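Local coordinates for aminopeptidase (Aneurinibacillus sp. AM-1, PDB 5IB9), which probably acts as a zinc-dependent aminopeptidase, removing residues from the N-terminal end of peptides, at residues G309-Y314 with D386-I391. Sequence-based numbering, arbitrary orientation.
Sequences GDLIMY and DNVADI. With ZN (zinc ion), chain D; ZN (zinc ion), chain E.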
loop_
_atom_site.group_PDB
_atom_site.type_symbol
_atom_site.label_atom_id
_atom_site.label_comp_id
_atom_site.label_asym_id
_atom_site.label_seq_id
_atom_site.Cartn_x
_atom_site.Cartn_y
_atom_site.Cartn_z
ATOM N N GLY A 309 30.220 -4.022 17.758
ATOM C CA GLY A 309 30.841 -5.313 17.860
ATOM C C GLY A 309 31.054 -6.164 16.641
ATOM O O GLY A 309 31.393 -5.623 15.570
ATOM N N ASP A 310 30.991 -7.487 16.837
ATOM C CA ASP A 310 31.385 -8.374 15.741
ATOM C C ASP A 310 30.145 -8.500 14.805
ATOM O O ASP A 310 29.036 -8.307 15.219
ATOM C CB ASP A 310 31.684 -9.810 16.213
ATOM C CG ASP A 310 32.804 -9.887 17.279
ATOM O OD1 ASP A 310 32.682 -10.749 18.200
ATOM O OD2 ASP A 310 33.771 -9.116 17.157
ATOM N N LEU A 311 30.421 -8.913 13.594
ATOM C CA LEU A 311 29.319 -9.148 12.617
ATOM C C LEU A 311 28.380 -10.278 13.105
ATOM O O LEU A 311 28.875 -11.320 13.604
ATOM C CB LEU A 311 30.001 -9.481 11.263
ATOM C CG LEU A 311 29.080 -9.439 10.045
ATOM C CD1 LEU A 311 28.482 -8.112 9.863
ATOM C CD2 LEU A 311 29.920 -9.976 8.872
ATOM N N ILE A 312 27.086 -10.149 12.836
ATOM C CA ILE A 312 26.161 -11.228 13.104
ATOM C C ILE A 312 25.136 -11.217 11.982
ATOM O O ILE A 312 24.918 -10.166 11.331
ATOM C CB ILE A 312 25.496 -11.054 14.494
ATOM C CG1 ILE A 312 24.574 -12.256 14.857
ATOM C CG2 ILE A 312 24.778 -9.758 14.563
ATOM C CD1 ILE A 312 24.419 -12.352 16.384
ATOM N N MET A 313 24.466 -12.344 11.802
ATOM C CA MET A 313 23.338 -12.354 10.832
ATOM C C MET A 313 22.046 -12.510 11.613
ATOM O O MET A 313 21.936 -13.447 12.361
ATOM C CB MET A 313 23.462 -13.571 9.972
ATOM C CG MET A 313 24.753 -13.609 9.193
ATOM S SD MET A 313 25.013 -15.060 8.141
ATOM C CE MET A 313 25.173 -16.376 9.406
ATOM N N TYR A 314 21.033 -11.668 11.381
ATOM C CA TYR A 314 19.786 -11.808 12.104
ATOM C C TYR A 314 18.670 -12.215 11.153
ATOM O O TYR A 314 18.503 -11.683 10.051
ATOM C CB TYR A 314 19.377 -10.483 12.705
ATOM C CG TYR A 314 20.095 -10.098 13.990
ATOM C CD1 TYR A 314 20.233 -10.988 15.026
ATOM C CD2 TYR A 314 20.650 -8.851 14.096
ATOM C CE1 TYR A 314 20.941 -10.583 16.219
ATOM C CE2 TYR A 314 21.373 -8.423 15.306
ATOM C CZ TYR A 314 21.443 -9.307 16.329
ATOM O OH TYR A 314 22.155 -8.965 17.489
ATOM N N ASP A 386 35.220 -3.202 4.446
ATOM C CA ASP A 386 35.784 -4.105 3.539
ATOM C C ASP A 386 35.443 -5.573 3.916
ATOM O O ASP A 386 35.228 -6.400 3.012
ATOM C CB ASP A 386 37.340 -3.935 3.484
ATOM C CG ASP A 386 37.985 -4.822 2.395
ATOM O OD1 ASP A 386 37.913 -4.518 1.186
ATOM O OD2 ASP A 386 38.573 -5.969 2.756
ATOM N N ASN A 387 35.466 -5.900 5.227
ATOM C CA ASN A 387 35.230 -7.264 5.608
ATOM C C ASN A 387 33.782 -7.629 5.309
ATOM O O ASN A 387 33.541 -8.748 4.864
ATOM C CB ASN A 387 35.459 -7.340 7.119
ATOM C CG ASN A 387 35.198 -8.774 7.663
ATOM O OD1 ASN A 387 35.847 -9.738 7.197
ATOM N ND2 ASN A 387 34.262 -8.906 8.494
ATOM N N VAL A 388 32.848 -6.697 5.555
ATOM C CA VAL A 388 31.430 -7.014 5.255
ATOM C C VAL A 388 31.250 -7.173 3.763
ATOM O O VAL A 388 30.551 -8.086 3.253
ATOM C CB VAL A 388 30.494 -5.984 5.858
ATOM C CG1 VAL A 388 28.993 -6.212 5.375
ATOM C CG2 VAL A 388 30.624 -6.080 7.341
ATOM N N ALA A 389 31.845 -6.275 2.982
ATOM C CA ALA A 389 31.743 -6.436 1.562
ATOM C C ALA A 389 32.382 -7.758 1.114
ATOM O O ALA A 389 31.798 -8.436 0.232
ATOM C CB ALA A 389 32.488 -5.210 0.897
ATOM N N ASP A 390 33.546 -8.164 1.692
ATOM C CA ASP A 390 34.099 -9.465 1.238
ATOM C C ASP A 390 33.171 -10.601 1.579
ATOM O O ASP A 390 32.989 -11.513 0.806
ATOM C CB ASP A 390 35.465 -9.641 1.967
ATOM C CG ASP A 390 36.503 -8.745 1.477
ATOM O OD1 ASP A 390 36.423 -8.207 0.388
ATOM O OD2 ASP A 390 37.461 -8.580 2.260
ATOM N N ILE A 391 32.612 -10.640 2.809
ATOM C CA ILE A 391 31.773 -11.763 3.244
ATOM C C ILE A 391 30.417 -11.802 2.442
ATOM O O ILE A 391 30.001 -12.863 1.912
ATOM C CB ILE A 391 31.561 -11.728 4.709
ATOM C CG1 ILE A 391 32.845 -12.131 5.491
ATOM C CG2 ILE A 391 30.420 -12.653 5.159
ATOM C CD1 ILE A 391 32.866 -11.735 6.982
HETATM ZN ZN ZN D . 39.037 -7.480 1.917
HETATM ZN ZN ZN E . 38.871 -5.086 -0.445
HETATM O O HOH W 1 39.618 -6.929 0.269
HETATM O O HOH W 2 40.638 -7.982 3.177
HETATM O O HOH W 3 40.628 -9.146 2.592
HETATM O O HOH W 4 40.508 -3.988 0.174
HETATM O O HOH W 5 40.048 -5.467 -2.304
#
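The flat amide of Asn387 meets Leu311 only loosely, its ND2 corner 4.5 Å from Leu311 CD2, while OD1 is hydrogen-bonded to Ser335 OG. An amide suits this place, since it can border a leucine methyl and still satisfy its oxygen. The ring of Tyr314 lies on the strand away from the helix; Ile312 CG2 sits 3.7 Å above one face of that ring, offset toward the rim. The carboxylate of Asp386 is spread between two zinc ions on the far side of the helix.

Leu311 carries the contact through its two methyls. With CG anti to the backbone N (chi1 -166°), its fork is carried out to the helix residues: CD1 meets Val388 CG2 at 3.9 Å, the two chains slanting across each other, and CD2 meets Ile391 CD1 tip to tip, also at 3.9 Å. Val388 and Ile391, three residues apart, offer branched methyls to a buried leucine.

This is sheet-helix packing in the alpha/beta fold of the M28 peptidases: helix 382-400 packs against the Leu311 end of strand 310-315, the short segments inclined by 34° with axes 10.7 Å apart, whereas Met313 meets helix 322-334.

Asp386 and Asp390, a turn apart, point elsewhere. Asp386 OD2 binds one zinc and its OD1 the second at 2.0 Å; each oxygen of one carboxylate can take a metal, which suits an aspartate to this bridge, and a water joins both metals. Asp390 OD2 also binds the first zinc, and its OD1 is hydrogen-bonded to OG1 of Thr13, itself a ligand of the second, which probably helps fix the carboxylate's rotation.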